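Bacteriocin immunity protein (Pseudomonas aeruginosa, PDB 6W0V) probably protects the producing bacterium from its own toxin by binding the DNase domain of pyocin S8 and blocking its activity. Local coordinates at residues 32-37 against 49-54. The protein carries 1 engineered substitution. Sequence-based numbering, arbitrary orientation.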
loop_
_atom_site.group_PDB
_atom_site.type_symbol
_atom_site.label_atom_id
_atom_site.label_comp_id
_atom_site.label_asym_id
_atom_site.label_seq_id
_atom_site.Cartn_x
_atom_site.Cartn_y
_atom_site.Cartn_z
ATOM N N VAL B 32 -11.355 -3.818 -2.713
ATOM C CA VAL B 32 -12.610 -3.855 -3.508
ATOM C C VAL B 32 -12.744 -2.484 -4.154
ATOM O O VAL B 32 -13.027 -2.438 -5.344
ATOM C CB VAL B 32 -13.832 -4.199 -2.645
ATOM C CG1 VAL B 32 -15.128 -3.945 -3.399
ATOM C CG2 VAL B 32 -13.770 -5.631 -2.153
ATOM N N VAL B 33 -12.524 -1.427 -3.383
ATOM C CA VAL B 33 -12.702 -0.040 -3.892
ATOM C C VAL B 33 -11.586 0.226 -4.891
ATOM O O VAL B 33 -11.855 0.675 -6.009
ATOM C CB VAL B 33 -12.711 0.965 -2.735
ATOM C CG1 VAL B 33 -12.685 2.396 -3.239
ATOM C CG2 VAL B 33 -13.906 0.731 -1.835
ATOM N N VAL B 34 -10.353 -0.032 -4.511
ATOM C CA VAL B 34 -9.201 0.263 -5.394
ATOM C C VAL B 34 -9.446 -0.403 -6.737
ATOM O O VAL B 34 -9.312 0.250 -7.762
ATOM C CB VAL B 34 -7.878 -0.215 -4.785
ATOM C CG1 VAL B 34 -6.766 -0.202 -5.824
ATOM C CG2 VAL B 34 -7.512 0.615 -3.569
ATOM N N TYR B 35 -9.792 -1.677 -6.732
ATOM C CA TYR B 35 -9.907 -2.440 -7.991
ATOM C C TYR B 35 -11.189 -2.078 -8.716
ATOM O O TYR B 35 -11.167 -2.156 -9.939
ATOM C CB TYR B 35 -9.696 -3.924 -7.740
ATOM C CG TYR B 35 -8.213 -4.108 -7.660
ATOM C CD1 TYR B 35 -7.456 -4.097 -8.819
ATOM C CD2 TYR B 35 -7.561 -4.044 -6.450
ATOM C CE1 TYR B 35 -6.075 -4.161 -8.769
ATOM C CE2 TYR B 35 -6.182 -4.124 -6.379
ATOM C CZ TYR B 35 -5.437 -4.187 -7.542
ATOM O OH TYR B 35 -4.074 -4.252 -7.502
ATOM N N ALA B 36 -12.234 -1.679 -8.003
ATOM C CA ALA B 36 -13.454 -1.188 -8.672
ATOM C C ALA B 36 -12.998 -0.016 -9.535
ATOM O O ALA B 36 -13.381 0.065 -10.716
ATOM C CB ALA B 36 -14.519 -0.793 -7.689
ATOM N N ILE B 37 -12.148 0.829 -8.969
ATOM C CA ILE B 37 -11.670 2.048 -9.670
ATOM C C ILE B 37 -10.735 1.625 -10.792
ATOM O O ILE B 37 -10.940 2.022 -11.937
ATOM C CB ILE B 37 -10.964 3.004 -8.708
ATOM C CG1 ILE B 37 -11.947 3.525 -7.667
ATOM C CG2 ILE B 37 -10.278 4.119 -9.483
ATOM C CD1 ILE B 37 -11.292 4.095 -6.472
ATOM N N ILE B 49 -2.259 5.528 -10.553
ATOM C CA ILE B 49 -3.077 6.733 -10.837
ATOM C C ILE B 49 -3.694 7.220 -9.520
ATOM O O ILE B 49 -3.948 8.416 -9.383
ATOM C CB ILE B 49 -4.101 6.388 -11.930
ATOM C CG1 ILE B 49 -4.326 7.576 -12.862
ATOM C CG2 ILE B 49 -5.375 5.820 -11.333
ATOM C CD1 ILE B 49 -3.116 7.873 -13.727
ATOM N N ILE B 50 -3.873 6.322 -8.548
ATOM C CA ILE B 50 -4.390 6.671 -7.203
ATOM C C ILE B 50 -3.210 6.879 -6.261
ATOM O O ILE B 50 -3.167 7.890 -5.564
ATOM C CB ILE B 50 -5.295 5.549 -6.675
ATOM C CG1 ILE B 50 -6.459 5.274 -7.631
ATOM C CG2 ILE B 50 -5.767 5.883 -5.274
ATOM C CD1 ILE B 50 -7.129 3.949 -7.393
ATOM N N PHE B 51 -2.323 5.892 -6.196
ATOM C CA PHE B 51 -1.354 5.770 -5.084
ATOM C C PHE B 51 -0.030 6.452 -5.385
ATOM O O PHE B 51 0.692 6.748 -4.448
ATOM C CB PHE B 51 -1.149 4.302 -4.744
ATOM C CG PHE B 51 -2.369 3.739 -4.087
ATOM C CD1 PHE B 51 -2.566 3.894 -2.725
ATOM C CD2 PHE B 51 -3.351 3.118 -4.832
ATOM C CE1 PHE B 51 -3.723 3.427 -2.130
ATOM C CE2 PHE B 51 -4.496 2.631 -4.229
ATOM C CZ PHE B 51 -4.680 2.792 -2.879
ATOM N N TYR B 52 0.272 6.698 -6.655
ATOM C CA TYR B 52 1.557 7.300 -7.070
ATOM C C TYR B 52 1.279 8.443 -8.020
ATOM O O TYR B 52 1.776 8.449 -9.138
ATOM C CB TYR B 52 2.472 6.226 -7.643
ATOM C CG TYR B 52 2.891 5.297 -6.549
ATOM C CD1 TYR B 52 3.980 5.614 -5.763
ATOM C CD2 TYR B 52 2.119 4.203 -6.215
ATOM C CE1 TYR B 52 4.350 4.814 -4.705
ATOM C CE2 TYR B 52 2.473 3.392 -5.157
ATOM C CZ TYR B 52 3.586 3.705 -4.406
ATOM O OH TYR B 52 3.951 2.909 -3.372
ATOM N N PRO B 53 0.549 9.472 -7.560
ATOM C CA PRO B 53 0.442 10.695 -8.345
ATOM C C PRO B 53 1.878 11.206 -8.532
ATOM O O PRO B 53 2.645 11.142 -7.582
ATOM C CB PRO B 53 -0.419 11.610 -7.467
ATOM C CG PRO B 53 -0.186 11.093 -6.061
ATOM C CD PRO B 53 -0.069 9.593 -6.232
ATOM N N LYS B 54 2.229 11.644 -9.740
ATOM C CA LYS B 54 3.566 12.234 -10.008
ATOM C C LYS B 54 3.612 13.594 -9.307
ATOM O O LYS B 54 2.536 14.089 -8.914
ATOM C CB LYS B 54 3.848 12.391 -11.502
ATOM C CG LYS B 54 3.364 11.257 -12.393
ATOM C CD LYS B 54 4.259 10.974 -13.579
ATOM C CE LYS B 54 5.040 9.688 -13.416
ATOM N NZ LYS B 54 4.171 8.502 -13.600
#
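Ile50 and Val34 lose the most surface to each other's segments, in a wholly apolar contact between helix 27-41 and the short helix 48-51. Ile50 extends its CG1 branch toward helix 27-41, and CD1 at the end of that branch packs 3.8 Å from CG2 of Ile37, the two side chains passing at a slant. CG1 of Ile50 is anti to the carbonyl carbon and beside the backbone N (chi1 -58°), and the extended chi2 carries CD1 out to Ile37, one turn of helix on from Val34. Val34 itself is more loosely placed against Ile50, its CG1 being 4.5 Å from Ile50 CD1; its closer partner is Phe51. There Val34 CG2 meets the rim of the ring nearly in its plane, 3.6 Å from Phe51 CZ. Ile50 CG2, from the ring's own segment, lies over one face, toward the rim. Valine suits the ring edge because both methyls branch directly at CB: CG2 touches CZ and CE2 of Phe51, while CG1 lies 4.0 Å from CE2. All four touching residues are buried, and no hydrogen bond crosses between the segments. Leu19 of helix 9-21 packs on Val34 and Ile37, while Ile68 and Val64 of helix 61-74 meet Ile37 and Ile50, so the contact joins the core of this helical immunity fold to the pyocin S8 interface, where Phe51 stacks on Phe81 of the pyocin S8 chain.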